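CELL WALL surface anchor family protein (PDB 2WW8) serves as the pilus adhesin of Streptococcus pneumoniae, an elongated surface protein that probably recognises host cells through an integrin I-like domain. Local coordinates at residues F535-G540 with N580-T585; T214-K219 with V587-S592; G753-L758 with Y778-T783; D737-K742 with D786-F791. All coordinates share one frame; numbering follows the deposited sequence.

The four contacts fall into two groups on opposite sides of the centre of a long chain, contacts 1 and 3 having centres about 127 Å apart. Contact 1 lies in the magnesium-bearing domain with the parallel sheet. Contact 2, its centre about 18 Å away, pairs the strands by which the chain enters and leaves that domain; helix 575-583 of contact 1 is followed by strand 587-591 of contact 2. Later come contacts 3 and 4, centres about 10 Å apart, in neighbouring sheets of one prealbumin-like domain; they touch, Val781 on Leu789, and contact 3's segments lie between those of contact 4. The adhesin is thus built of separate modules in series.

Contact 1. Residues F535-G540 with N580-T585; sequences FTVGIG and NRYFHT
Both aromatic side chains set CG anti to their own carbonyl carbon and beside the backbone N (chi1 -62° in Phe535, -79° in Tyr582), and from strand and helix they slide past each other in opposite directions. Strand 533-539 belongs to the five-stranded parallel sheet of a domain whose helices and bound magnesium are consistent with an integrin I-like (von Willebrand factor A) fold; helix 575-583 packs against that sheet.

The ring planes are only 23° apart but so displaced that they hardly overlap, with 4.9 Å between the Phe535 and Tyr582 centroids. What lies over the Phe535 face is Tyr582 CB, in a CH-pi contact 3.8 Å from the centroid of the Phe535 ring. In return CD1 of Phe535 sits over the Tyr582 face and approaches Tyr582 CG to 3.4 Å. At the edge of the tyrosine ring, Val537 CG2 lies 4.1 Å from Tyr582 CD2. Phe383 on the adjacent strand meets the Phe535 ring as well, so the phenyl group is built into an aromatic cluster. The phenol end of Tyr582 reaches farther, where OH is hydrogen-bonded to Glu564 O and Thr567 OG1.

Thr585, three residues on from Tyr582, meets Phe535 tip to tip: its OG1 is 3.5 Å from Phe535 CZ. That hydroxyl holds the crowded position between its backbone N and carbonyl carbon, from which it donates to Tyr582 O. The carbonyl is thus gripped twice, by Thr585 N at 2.8 Å and by Thr585 OG1, also at 2.8 Å from Tyr582 O and on a lone pair in the carbonyl plane.

Contact 2. Residues T214-K219 with V587-S592; sequences TVYEQK and VTEKKS
Strands 214-218 and 587-591 run antiparallel, their N-to-C directions 151° apart and their axes 4.4 Å apart at closest approach. Val215 N reaches Lys590 O at 2.9 Å and Lys590 N returns to Val215 O, both nearly along the C=O axis; Glu217 and Thr588 exchange a similar pair lying in the carbonyl planes. Between them Tyr216 and Glu589 form a non-hydrogen-bonded pair.

On their shared face the tyrosine and glutamate side chains run side by side with ring and carboxylate planes 83° apart. Val587 CG2 leans obliquely on the ring, 3.9 Å from Tyr216 CD1, and Thr214 CG2 crosses Glu589 CG at 3.6 Å. This antiparallel pair joins the chain on its way into the magnesium-binding domain to the chain on its way out, 367 residues later. Phe583, from the domain's last helix, packs edge-to-face with the Tyr216 ring.

A water in the ring plane bridges the tips, 3.0 Å from Tyr216 OH and donating to Glu589 OE1. That oxygen also bonds His584 NE2; as His584 ND1 donates too, to Asn580 O, both ring nitrogens act as donors, consistent with a protonated imidazole beside the Glu589 carboxylate.

On the other face Glu217 crosses Lys590 at about a right angle, OE2 lying 3.4 Å from Lys590 CD. The ammonium stays beyond salt-bridge range, Lys590 NZ being 4.3 Å from Glu217 OE1, which pairs instead with Lys221.

Contact 3. Residues G753-L758 with Y778-T783; sequences GAVFSL and YQNVRT
Backbone hydrogen bonds tie the segments antiparallel. Phe756 and Val781 exchange a pair, Val781 N reaching Phe756 O at 2.8 Å; Thr783 N donates to Ala754 O, and Leu758 N to Tyr778 O at 2.9 Å, almost along the C=O axis. Asn780 and Val781 both face Phe756, a G1 beta bulge, with Asn780 at positive phi (57°).

Two hydroxyls join this backbone scheme. Ser757 OG, anti to its carbonyl carbon, accepts a nearly straight bond from Asn780 N (2.9 Å, 170° at the hydrogen) and also bonds Asn804 OD1. Thr783 OG1 accepts from Ala754 N at 3.1 Å and is also hydrogen-bonded to Leu751 O.

In van der Waals contact, CB of Leu758 and CB of Tyr778 lie 3.9 Å apart, the side chains parallel in direction, while Val755 CG1 lies 3.6 Å from Asn780 CA.

Separately, the extended Arg782 has Gly753 CA 3.7 Å above one guanidinium face, displaced toward the rim.

The segments join strands 755-761 and 781-782 in the sheet of a prealbumin-like (CnaB-type) domain. The hydroxyls serve backbone N-H groups within the bulge (Asn780 N) and near the segment end (Ala754 N), so side-chain chemistry supplies acceptors where regular pairing gives way.

Contact 4. Residues D737-K742 with D786-F791; sequences DIEFIK and DGKLTF
Glu739 leaves strand 736-744 of a prealbumin-like, CnaB-type domain and runs alongside Thr790 on the antiparallel strand 788-794. Its CB lies 4.0 Å from Leu789 O. CG, anti to the backbone N (chi1 -180°), comes 3.5 Å from Thr790 OG1, and the extended chain carries CD to 3.6 Å from Lys788 CD. OE1 touches the lysine's alkyl part, 3.5 Å from Lys788 CE, with the charged nitrogen too distant for a salt bridge; OE2 accepts from Thr790 OG1 through its anti lone pair, a very short bond of 2.5 Å.

On the face bearing Ile738, Phe740, Leu789 and Phe791 the contacts are apolar. Phe740 and Phe791 cross at about a right angle, Phe740 CD1 meeting the edge of the Phe791 ring 3.9 Å from CE2. Leu801 of strand 797-805 touches the side chains of both phenylalanines, as Ile852 does Phe740.

Backbone pairs Ile738-Phe791 and Phe740-Leu789 align the strands, and Lys742 N adds a bond to Gly787 O. The Lys742 side chain leads away to a covalent NZ-CG link with Asn854, an intramolecular isopeptide bond characteristic of CnaB domains. Asp786 forms an Asx turn: its OD1 receives Lys788 N at 2.9 Å, from above the carboxylate plane.

Contact 1. Residues F535-G540 with N580-T585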
loop_
_atom_site.group_PDB
_atom_site.type_symbol
_atom_site.label_atom_id
_atom_site.label_comp_id
_atom_site.label_asym_id
_atom_site.label_seq_id
_atom_site.Cartn_x
_atom_site.Cartn_y
_atom_site.Cartn_z
ATOM N N PHE A 535 -5.374 3.059 39.985
ATOM C CA PHE A 535 -6.513 2.283 39.457
ATOM C C PHE A 535 -6.223 0.778 39.616
ATOM O O PHE A 535 -5.110 0.350 39.333
ATOM C CB PHE A 535 -6.616 2.547 37.953
ATOM C CG PHE A 535 -6.882 3.980 37.621
ATOM C CD1 PHE A 535 -8.107 4.560 37.943
ATOM C CD2 PHE A 535 -5.906 4.753 36.980
ATOM C CE1 PHE A 535 -8.408 5.911 37.626
ATOM C CE2 PHE A 535 -6.210 6.134 36.648
ATOM C CZ PHE A 535 -7.437 6.712 37.009
ATOM N N THR A 536 -7.192 0.002 40.078
ATOM C CA THR A 536 -7.040 -1.417 40.317
ATOM C C THR A 536 -8.148 -2.117 39.529
ATOM O O THR A 536 -9.373 -1.851 39.674
ATOM C CB THR A 536 -7.156 -1.735 41.824
ATOM O OG1 THR A 536 -6.208 -0.896 42.518
ATOM C CG2 THR A 536 -6.784 -3.213 42.135
ATOM N N VAL A 537 -7.710 -2.992 38.642
ATOM C CA VAL A 537 -8.641 -3.870 37.908
ATOM C C VAL A 537 -8.406 -5.276 38.470
ATOM O O VAL A 537 -7.304 -5.834 38.268
ATOM C CB VAL A 537 -8.387 -3.784 36.384
ATOM C CG1 VAL A 537 -9.211 -4.783 35.572
ATOM C CG2 VAL A 537 -8.749 -2.363 35.860
ATOM N N GLY A 538 -9.377 -5.774 39.238
ATOM C CA GLY A 538 -9.375 -7.157 39.735
ATOM C C GLY A 538 -9.967 -8.133 38.721
ATOM O O GLY A 538 -10.871 -7.813 37.918
ATOM N N ILE A 539 -9.407 -9.343 38.715
ATOM C CA ILE A 539 -9.899 -10.389 37.819
ATOM C C ILE A 539 -10.512 -11.507 38.684
ATOM O O ILE A 539 -9.791 -12.348 39.226
ATOM C CB ILE A 539 -8.797 -10.957 36.939
ATOM C CG1 ILE A 539 -8.234 -9.864 36.018
ATOM C CG2 ILE A 539 -9.394 -12.056 36.045
ATOM C CD1 ILE A 539 -6.791 -10.195 35.653
ATOM N N GLY A 540 -11.844 -11.568 38.746
ATOM C CA GLY A 540 -12.504 -12.682 39.413
ATOM C C GLY A 540 -12.181 -12.690 40.898
ATOM O O GLY A 540 -12.188 -13.761 41.517
ATOM N N ASN A 580 -9.320 0.718 29.833
ATOM C CA ASN A 580 -9.681 1.848 28.995
ATOM C C ASN A 580 -10.622 2.892 29.644
ATOM O O ASN A 580 -10.453 4.098 29.461
ATOM C CB ASN A 580 -10.247 1.321 27.667
ATOM C CG ASN A 580 -10.057 2.317 26.545
ATOM O OD1 ASN A 580 -9.131 3.130 26.540
ATOM N ND2 ASN A 580 -10.994 2.328 25.645
ATOM N N ARG A 581 -11.656 2.442 30.343
ATOM C CA ARG A 581 -12.555 3.288 31.106
ATOM C C ARG A 581 -11.779 4.143 32.124
ATOM O O ARG A 581 -11.997 5.354 32.220
ATOM C CB ARG A 581 -13.590 2.393 31.839
ATOM C CG ARG A 581 -14.784 3.189 32.377
ATOM C CD ARG A 581 -15.863 2.304 33.003
ATOM N NE ARG A 581 -15.440 1.679 34.277
ATOM C CZ ARG A 581 -15.431 2.265 35.482
ATOM N NH1 ARG A 581 -15.828 3.511 35.648
ATOM N NH2 ARG A 581 -15.066 1.604 36.554
ATOM N N TYR A 582 -10.855 3.552 32.863
ATOM C CA TYR A 582 -10.105 4.325 33.878
ATOM C C TYR A 582 -9.143 5.290 33.142
ATOM O O TYR A 582 -8.992 6.462 33.549
ATOM C CB TYR A 582 -9.354 3.401 34.862
ATOM C CG TYR A 582 -10.211 2.789 35.943
ATOM C CD1 TYR A 582 -11.129 3.558 36.632
ATOM C CD2 TYR A 582 -10.070 1.444 36.311
ATOM C CE1 TYR A 582 -11.926 3.045 37.611
ATOM C CE2 TYR A 582 -10.839 0.934 37.350
ATOM C CZ TYR A 582 -11.759 1.717 37.970
ATOM O OH TYR A 582 -12.531 1.229 38.980
ATOM N N PHE A 583 -8.547 4.824 32.035
ATOM C CA PHE A 583 -7.744 5.708 31.207
ATOM C C PHE A 583 -8.541 6.994 30.847
ATOM O O PHE A 583 -8.027 8.113 30.902
ATOM C CB PHE A 583 -7.222 4.931 29.993
ATOM C CG PHE A 583 -6.235 5.710 29.121
ATOM C CD1 PHE A 583 -5.142 6.344 29.706
ATOM C CD2 PHE A 583 -6.393 5.816 27.758
ATOM C CE1 PHE A 583 -4.211 7.053 28.935
ATOM C CE2 PHE A 583 -5.483 6.587 26.971
ATOM C CZ PHE A 583 -4.378 7.174 27.568
ATOM N N HIS A 584 -9.795 6.803 30.424
ATOM C CA HIS A 584 -10.651 7.882 30.021
ATOM C C HIS A 584 -11.104 8.728 31.228
ATOM O O HIS A 584 -11.772 9.720 31.032
ATOM C CB HIS A 584 -11.846 7.410 29.170
ATOM C CG HIS A 584 -11.492 7.044 27.764
ATOM N ND1 HIS A 584 -10.876 5.857 27.430
ATOM C CD2 HIS A 584 -11.684 7.701 26.593
ATOM C CE1 HIS A 584 -10.689 5.797 26.122
ATOM N NE2 HIS A 584 -11.164 6.909 25.597
ATOM N N THR A 585 -10.745 8.421 32.469
ATOM C CA THR A 585 -11.123 9.410 33.471
ATOM C C THR A 585 -10.021 10.475 33.544
ATOM O O THR A 585 -10.194 11.481 34.204
ATOM C CB THR A 585 -11.354 8.803 34.880
ATOM O OG1 THR A 585 -10.097 8.322 35.385
ATOM C CG2 THR A 585 -12.401 7.682 34.862
#

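Contact 2. Residues T214-K219 with V587-S592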
loop_
_atom_site.group_PDB
_atom_site.type_symbol
_atom_site.label_atom_id
_atom_site.label_comp_id
_atom_site.label_asym_id
_atom_site.label_seq_id
_atom_site.Cartn_x
_atom_site.Cartn_y
_atom_site.Cartn_z
ATOM N N THR A 214 -6.259 8.567 16.697
ATOM C CA THR A 214 -6.900 8.893 17.951
ATOM C C THR A 214 -5.895 9.632 18.860
ATOM O O THR A 214 -4.813 9.114 19.144
ATOM C CB THR A 214 -7.471 7.585 18.636
ATOM O OG1 THR A 214 -8.402 6.961 17.731
ATOM C CG2 THR A 214 -8.215 7.960 19.928
ATOM N N VAL A 215 -6.279 10.812 19.359
ATOM C CA VAL A 215 -5.452 11.682 20.222
ATOM C C VAL A 215 -6.057 11.689 21.620
ATOM O O VAL A 215 -7.270 11.921 21.764
ATOM C CB VAL A 215 -5.404 13.135 19.694
ATOM C CG1 VAL A 215 -4.332 13.920 20.481
ATOM C CG2 VAL A 215 -5.089 13.126 18.216
ATOM N N TYR A 216 -5.256 11.384 22.649
ATOM C CA TYR A 216 -5.742 11.461 24.006
ATOM C C TYR A 216 -5.188 12.755 24.601
ATOM O O TYR A 216 -4.003 13.047 24.442
ATOM C CB TYR A 216 -5.243 10.236 24.779
ATOM C CG TYR A 216 -5.736 8.942 24.164
ATOM C CD1 TYR A 216 -7.055 8.532 24.353
ATOM C CD2 TYR A 216 -4.887 8.143 23.394
ATOM C CE1 TYR A 216 -7.535 7.373 23.777
ATOM C CE2 TYR A 216 -5.346 6.977 22.813
ATOM C CZ TYR A 216 -6.662 6.604 23.028
ATOM O OH TYR A 216 -7.134 5.459 22.451
ATOM N N GLU A 217 -5.989 13.546 25.302
ATOM C CA GLU A 217 -5.440 14.787 25.844
ATOM C C GLU A 217 -5.739 14.792 27.331
ATOM O O GLU A 217 -6.834 14.420 27.760
ATOM C CB GLU A 217 -6.006 16.022 25.109
ATOM C CG GLU A 217 -5.891 15.954 23.573
ATOM C CD GLU A 217 -6.547 17.118 22.794
ATOM O OE1 GLU A 217 -6.533 18.262 23.313
ATOM O OE2 GLU A 217 -7.070 16.894 21.664
ATOM N N GLN A 218 -4.757 15.196 28.133
ATOM C CA GLN A 218 -4.977 15.221 29.559
ATOM C C GLN A 218 -5.809 16.441 29.879
ATOM O O GLN A 218 -5.928 17.383 29.113
ATOM C CB GLN A 218 -3.714 15.267 30.416
ATOM C CG GLN A 218 -2.742 14.121 30.233
ATOM C CD GLN A 218 -1.769 14.369 29.082
ATOM O OE1 GLN A 218 -1.763 15.433 28.410
ATOM N NE2 GLN A 218 -0.954 13.364 28.826
ATOM N N LYS A 219 -6.397 16.406 31.058
ATOM C CA LYS A 219 -7.166 17.577 31.477
ATOM C C LYS A 219 -6.304 18.866 31.479
ATOM O O LYS A 219 -6.829 19.968 31.268
ATOM C CB LYS A 219 -8.004 17.210 32.703
ATOM C CG LYS A 219 -8.566 15.745 32.499
ATOM C CD LYS A 219 -9.899 15.544 31.748
ATOM C CE LYS A 219 -10.056 14.097 31.279
ATOM N NZ LYS A 219 -11.402 13.408 31.295
ATOM N N VAL A 587 -7.946 11.214 30.584
ATOM C CA VAL A 587 -7.738 11.841 29.268
ATOM C C VAL A 587 -9.113 12.029 28.602
ATOM O O VAL A 587 -10.042 11.216 28.867
ATOM C CB VAL A 587 -6.756 11.006 28.373
ATOM C CG1 VAL A 587 -5.383 10.852 29.034
ATOM C CG2 VAL A 587 -7.307 9.588 28.070
ATOM N N THR A 588 -9.241 12.987 27.697
ATOM C CA THR A 588 -10.353 12.931 26.716
ATOM C C THR A 588 -9.865 12.466 25.332
ATOM O O THR A 588 -8.769 12.759 24.898
ATOM C CB THR A 588 -11.051 14.307 26.518
ATOM O OG1 THR A 588 -10.292 15.088 25.589
ATOM C CG2 THR A 588 -11.179 15.103 27.824
ATOM N N GLU A 589 -10.676 11.728 24.602
ATOM C CA GLU A 589 -10.201 11.170 23.377
ATOM C C GLU A 589 -10.763 12.050 22.232
ATOM O O GLU A 589 -11.926 12.481 22.309
ATOM C CB GLU A 589 -10.696 9.737 23.367
ATOM C CG GLU A 589 -10.856 9.186 22.036
ATOM C CD GLU A 589 -11.431 7.775 21.985
ATOM O OE1 GLU A 589 -11.342 6.984 22.957
ATOM O OE2 GLU A 589 -11.976 7.462 20.904
ATOM N N LYS A 590 -9.969 12.355 21.205
ATOM C CA LYS A 590 -10.515 13.096 20.065
ATOM C C LYS A 590 -9.957 12.464 18.819
ATOM O O LYS A 590 -8.780 12.108 18.803
ATOM C CB LYS A 590 -10.056 14.561 20.124
ATOM C CG LYS A 590 -10.905 15.352 21.101
ATOM C CD LYS A 590 -10.442 16.788 21.390
ATOM C CE LYS A 590 -11.370 17.373 22.487
ATOM N NZ LYS A 590 -10.790 18.551 23.222
ATOM N N LYS A 591 -10.752 12.297 17.771
ATOM C CA LYS A 591 -10.259 11.756 16.512
ATOM C C LYS A 591 -9.683 12.905 15.689
ATOM O O LYS A 591 -10.173 14.031 15.831
ATOM C CB LYS A 591 -11.382 10.985 15.829
ATOM C CG LYS A 591 -11.800 9.856 16.744
ATOM C CD LYS A 591 -12.601 8.868 15.981
ATOM C CE LYS A 591 -13.049 7.789 16.963
ATOM N NZ LYS A 591 -13.753 6.776 16.142
ATOM N N SER A 592 -8.638 12.638 14.907
ATOM C CA SER A 592 -7.959 13.643 14.108
ATOM C C SER A 592 -8.743 14.016 12.844
ATOM O O SER A 592 -8.569 15.132 12.329
ATOM C CB SER A 592 -6.614 13.107 13.660
ATOM O OG SER A 592 -6.867 12.023 12.778
HETATM O O HOH W 1 -9.907 4.540 23.173
#

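Contact 3. Residues G753-L758 with Y778-T783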
loop_
_atom_site.group_PDB
_atom_site.type_symbol
_atom_site.label_atom_id
_atom_site.label_comp_id
_atom_site.label_asym_id
_atom_site.label_seq_id
_atom_site.Cartn_x
_atom_site.Cartn_y
_atom_site.Cartn_z
ATOM N N GLY A 753 -4.689 9.229 -96.888
ATOM C CA GLY A 753 -4.751 8.043 -97.703
ATOM C C GLY A 753 -3.500 7.185 -97.713
ATOM O O GLY A 753 -3.455 6.235 -98.485
ATOM N N ALA A 754 -2.494 7.477 -96.882
ATOM C CA ALA A 754 -1.381 6.512 -96.737
ATOM C C ALA A 754 -1.812 5.434 -95.743
ATOM O O ALA A 754 -2.623 5.712 -94.860
ATOM C CB ALA A 754 -0.067 7.195 -96.258
ATOM N N VAL A 755 -1.252 4.238 -95.855
ATOM C CA VAL A 755 -1.629 3.118 -94.983
ATOM C C VAL A 755 -0.384 2.558 -94.289
ATOM O O VAL A 755 0.615 2.254 -94.935
ATOM C CB VAL A 755 -2.354 2.019 -95.778
ATOM C CG1 VAL A 755 -2.621 0.791 -94.910
ATOM C CG2 VAL A 755 -3.662 2.571 -96.414
ATOM N N PHE A 756 -0.425 2.439 -92.968
ATOM C CA PHE A 756 0.737 2.003 -92.198
ATOM C C PHE A 756 0.315 0.913 -91.221
ATOM O O PHE A 756 -0.867 0.844 -90.870
ATOM C CB PHE A 756 1.253 3.164 -91.351
ATOM C CG PHE A 756 1.974 4.237 -92.147
ATOM C CD1 PHE A 756 1.264 5.156 -92.902
ATOM C CD2 PHE A 756 3.355 4.341 -92.105
ATOM C CE1 PHE A 756 1.903 6.152 -93.605
ATOM C CE2 PHE A 756 4.020 5.334 -92.828
ATOM C CZ PHE A 756 3.294 6.240 -93.570
ATOM N N SER A 757 1.277 0.113 -90.771
ATOM C CA SER A 757 1.029 -0.892 -89.766
ATOM C C SER A 757 2.157 -0.790 -88.759
ATOM O O SER A 757 3.321 -0.750 -89.143
ATOM C CB SER A 757 0.975 -2.286 -90.393
ATOM O OG SER A 757 -0.197 -2.414 -91.183
ATOM N N LEU A 758 1.802 -0.755 -87.476
ATOM C CA LEU A 758 2.773 -0.743 -86.377
ATOM C C LEU A 758 3.102 -2.169 -85.929
ATOM O O LEU A 758 2.215 -2.877 -85.462
ATOM C CB LEU A 758 2.247 0.092 -85.201
ATOM C CG LEU A 758 3.182 0.391 -84.020
ATOM C CD1 LEU A 758 4.620 0.792 -84.402
ATOM C CD2 LEU A 758 2.536 1.452 -83.085
ATOM N N TYR A 778 -3.756 -1.070 -84.773
ATOM C CA TYR A 778 -2.725 -0.330 -85.492
ATOM C C TYR A 778 -2.198 -1.119 -86.699
ATOM O O TYR A 778 -1.009 -1.079 -87.024
ATOM C CB TYR A 778 -1.595 0.079 -84.540
ATOM C CG TYR A 778 -2.060 0.993 -83.433
ATOM C CD1 TYR A 778 -3.043 1.956 -83.664
ATOM C CD2 TYR A 778 -1.499 0.901 -82.149
ATOM C CE1 TYR A 778 -3.469 2.812 -82.646
ATOM C CE2 TYR A 778 -1.918 1.746 -81.119
ATOM C CZ TYR A 778 -2.904 2.695 -81.374
ATOM O OH TYR A 778 -3.298 3.536 -80.360
ATOM N N GLN A 779 -3.097 -1.840 -87.360
ATOM C CA GLN A 779 -2.779 -2.574 -88.575
ATOM C C GLN A 779 -3.597 -1.899 -89.663
ATOM O O GLN A 779 -4.792 -1.654 -89.440
ATOM C CB GLN A 779 -3.148 -4.043 -88.404
ATOM C CG GLN A 779 -2.220 -4.704 -87.421
ATOM C CD GLN A 779 -0.948 -5.132 -88.095
ATOM O OE1 GLN A 779 -0.984 -5.699 -89.196
ATOM N NE2 GLN A 779 0.184 -4.871 -87.451
ATOM N N ASN A 780 -2.943 -1.542 -90.777
ATOM C CA ASN A 780 -3.626 -0.861 -91.884
ATOM C C ASN A 780 -4.300 0.430 -91.476
ATOM O O ASN A 780 -5.474 0.639 -91.752
ATOM C CB ASN A 780 -4.722 -1.754 -92.483
ATOM C CG ASN A 780 -4.155 -2.866 -93.323
ATOM O OD1 ASN A 780 -3.087 -3.411 -93.049
ATOM N ND2 ASN A 780 -4.875 -3.201 -94.382
ATOM N N VAL A 781 -3.581 1.297 -90.786
ATOM C CA VAL A 781 -4.202 2.548 -90.379
ATOM C C VAL A 781 -4.018 3.495 -91.557
ATOM O O VAL A 781 -2.928 3.629 -92.099
ATOM C CB VAL A 781 -3.652 3.094 -89.054
ATOM C CG1 VAL A 781 -3.731 2.008 -87.998
ATOM C CG2 VAL A 781 -2.202 3.520 -89.206
ATOM N N ARG A 782 -5.120 4.117 -91.957
ATOM C CA ARG A 782 -5.137 4.976 -93.118
ATOM C C ARG A 782 -5.169 6.414 -92.587
ATOM O O ARG A 782 -6.037 6.730 -91.763
ATOM C CB ARG A 782 -6.400 4.664 -93.919
ATOM C CG ARG A 782 -6.565 5.516 -95.147
ATOM C CD ARG A 782 -7.737 4.981 -95.966
ATOM N NE ARG A 782 -7.838 5.654 -97.262
ATOM C CZ ARG A 782 -7.264 5.215 -98.382
ATOM N NH1 ARG A 782 -6.540 4.091 -98.389
ATOM N NH2 ARG A 782 -7.422 5.924 -99.494
ATOM N N THR A 783 -4.260 7.274 -93.035
ATOM C CA THR A 783 -4.235 8.680 -92.621
ATOM C C THR A 783 -5.432 9.471 -93.155
ATOM O O THR A 783 -5.909 9.184 -94.261
ATOM C CB THR A 783 -2.929 9.405 -93.069
ATOM O OG1 THR A 783 -2.802 9.392 -94.510
ATOM C CG2 THR A 783 -1.690 8.772 -92.403
#

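Contact 4. Residues D737-K742 with D786-F791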
loop_
_atom_site.group_PDB
_atom_site.type_symbol
_atom_site.label_atom_id
_atom_site.label_comp_id
_atom_site.label_asym_id
_atom_site.label_seq_id
_atom_site.Cartn_x
_atom_site.Cartn_y
_atom_site.Cartn_z
ATOM N N ASP A 737 3.099 6.620 -75.840
ATOM C CA ASP A 737 2.427 7.229 -76.978
ATOM C C ASP A 737 3.382 8.030 -77.884
ATOM O O ASP A 737 4.392 8.581 -77.429
ATOM C CB ASP A 737 1.261 8.086 -76.497
ATOM C CG ASP A 737 1.719 9.343 -75.788
ATOM O OD1 ASP A 737 2.383 9.270 -74.726
ATOM O OD2 ASP A 737 1.409 10.426 -76.325
ATOM N N ILE A 738 3.054 8.084 -79.177
ATOM C CA ILE A 738 3.902 8.690 -80.198
ATOM C C ILE A 738 3.007 8.938 -81.420
ATOM O O ILE A 738 2.123 8.134 -81.747
ATOM C CB ILE A 738 5.172 7.835 -80.509
ATOM C CG1 ILE A 738 6.074 8.575 -81.505
ATOM C CG2 ILE A 738 4.815 6.415 -81.016
ATOM C CD1 ILE A 738 7.551 8.156 -81.456
ATOM N N GLU A 739 3.195 10.084 -82.058
ATOM C CA GLU A 739 2.376 10.463 -83.201
ATOM C C GLU A 739 3.297 10.947 -84.328
ATOM O O GLU A 739 4.258 11.680 -84.055
ATOM C CB GLU A 739 1.440 11.588 -82.802
ATOM C CG GLU A 739 0.560 12.026 -83.944
ATOM C CD GLU A 739 -0.401 13.077 -83.473
ATOM O OE1 GLU A 739 -0.023 14.273 -83.459
ATOM O OE2 GLU A 739 -1.516 12.664 -83.076
ATOM N N PHE A 740 2.986 10.550 -85.562
ATOM C CA PHE A 740 3.763 10.900 -86.758
ATOM C C PHE A 740 2.777 11.614 -87.695
ATOM O O PHE A 740 1.560 11.335 -87.690
ATOM C CB PHE A 740 4.287 9.653 -87.477
ATOM C CG PHE A 740 5.207 8.766 -86.660
ATOM C CD1 PHE A 740 4.715 7.751 -85.843
ATOM C CD2 PHE A 740 6.578 8.903 -86.755
ATOM C CE1 PHE A 740 5.577 6.922 -85.103
ATOM C CE2 PHE A 740 7.440 8.070 -86.019
ATOM C CZ PHE A 740 6.944 7.064 -85.200
ATOM N N ILE A 741 3.294 12.562 -88.474
ATOM C CA ILE A 741 2.495 13.228 -89.482
ATOM C C ILE A 741 3.085 12.828 -90.832
ATOM O O ILE A 741 4.279 13.081 -91.114
ATOM C CB ILE A 741 2.480 14.744 -89.324
ATOM C CG1 ILE A 741 1.930 15.131 -87.950
ATOM C CG2 ILE A 741 1.605 15.378 -90.434
ATOM C CD1 ILE A 741 2.877 15.906 -87.107
ATOM N N LYS A 742 2.246 12.172 -91.644
ATOM C CA LYS A 742 2.618 11.830 -93.022
ATOM C C LYS A 742 2.528 13.091 -93.891
ATOM O O LYS A 742 1.474 13.743 -93.920
ATOM C CB LYS A 742 1.659 10.789 -93.611
ATOM C CG LYS A 742 2.144 10.319 -95.023
ATOM C CD LYS A 742 3.343 9.361 -94.846
ATOM C CE LYS A 742 3.838 8.752 -96.166
ATOM N NZ LYS A 742 4.128 9.835 -97.146
ATOM N N ASP A 786 -5.468 15.361 -91.850
ATOM C CA ASP A 786 -4.390 15.897 -91.009
ATOM C C ASP A 786 -3.055 15.154 -91.130
ATOM O O ASP A 786 -2.043 15.614 -90.607
ATOM C CB ASP A 786 -4.826 15.992 -89.538
ATOM C CG ASP A 786 -5.179 14.629 -88.924
ATOM O OD1 ASP A 786 -4.888 13.556 -89.499
ATOM O OD2 ASP A 786 -5.779 14.609 -87.830
ATOM N N GLY A 787 -3.027 14.025 -91.833
ATOM C CA GLY A 787 -1.798 13.261 -92.032
ATOM C C GLY A 787 -1.394 12.415 -90.832
ATOM O O GLY A 787 -0.379 11.712 -90.883
ATOM N N LYS A 788 -2.178 12.474 -89.753
ATOM C CA LYS A 788 -1.749 11.881 -88.472
ATOM C C LYS A 788 -1.855 10.380 -88.318
ATOM O O LYS A 788 -2.883 9.789 -88.615
ATOM C CB LYS A 788 -2.440 12.545 -87.284
ATOM C CG LYS A 788 -1.999 13.974 -87.112
ATOM C CD LYS A 788 -2.650 14.588 -85.905
ATOM C CE LYS A 788 -2.136 16.001 -85.680
ATOM N NZ LYS A 788 -3.241 16.686 -84.948
ATOM N N LEU A 789 -0.770 9.778 -87.860
ATOM C CA LEU A 789 -0.770 8.422 -87.333
ATOM C C LEU A 789 -0.512 8.432 -85.831
ATOM O O LEU A 789 0.638 8.589 -85.403
ATOM C CB LEU A 789 0.362 7.640 -87.967
ATOM C CG LEU A 789 0.208 7.361 -89.461
ATOM C CD1 LEU A 789 1.570 6.953 -89.909
ATOM C CD2 LEU A 789 -0.840 6.302 -89.764
ATOM N N THR A 790 -1.566 8.240 -85.047
ATOM C CA THR A 790 -1.548 8.430 -83.591
ATOM C C THR A 790 -1.589 7.081 -82.863
ATOM O O THR A 790 -2.610 6.369 -82.934
ATOM C CB THR A 790 -2.735 9.312 -83.157
ATOM O OG1 THR A 790 -2.613 10.583 -83.806
ATOM C CG2 THR A 790 -2.763 9.520 -81.613
ATOM N N PHE A 791 -0.483 6.755 -82.188
ATOM C CA PHE A 791 -0.343 5.562 -81.347
ATOM C C PHE A 791 -0.306 5.883 -79.839
ATOM O O PHE A 791 0.413 6.782 -79.403
ATOM C CB PHE A 791 0.894 4.773 -81.759
ATOM C CG PHE A 791 0.986 4.566 -83.247
ATOM C CD1 PHE A 791 -0.027 3.907 -83.927
ATOM C CD2 PHE A 791 2.057 5.055 -83.957
ATOM C CE1 PHE A 791 0.047 3.738 -85.296
ATOM C CE2 PHE A 791 2.151 4.861 -85.330
ATOM C CZ PHE A 791 1.133 4.210 -85.990
#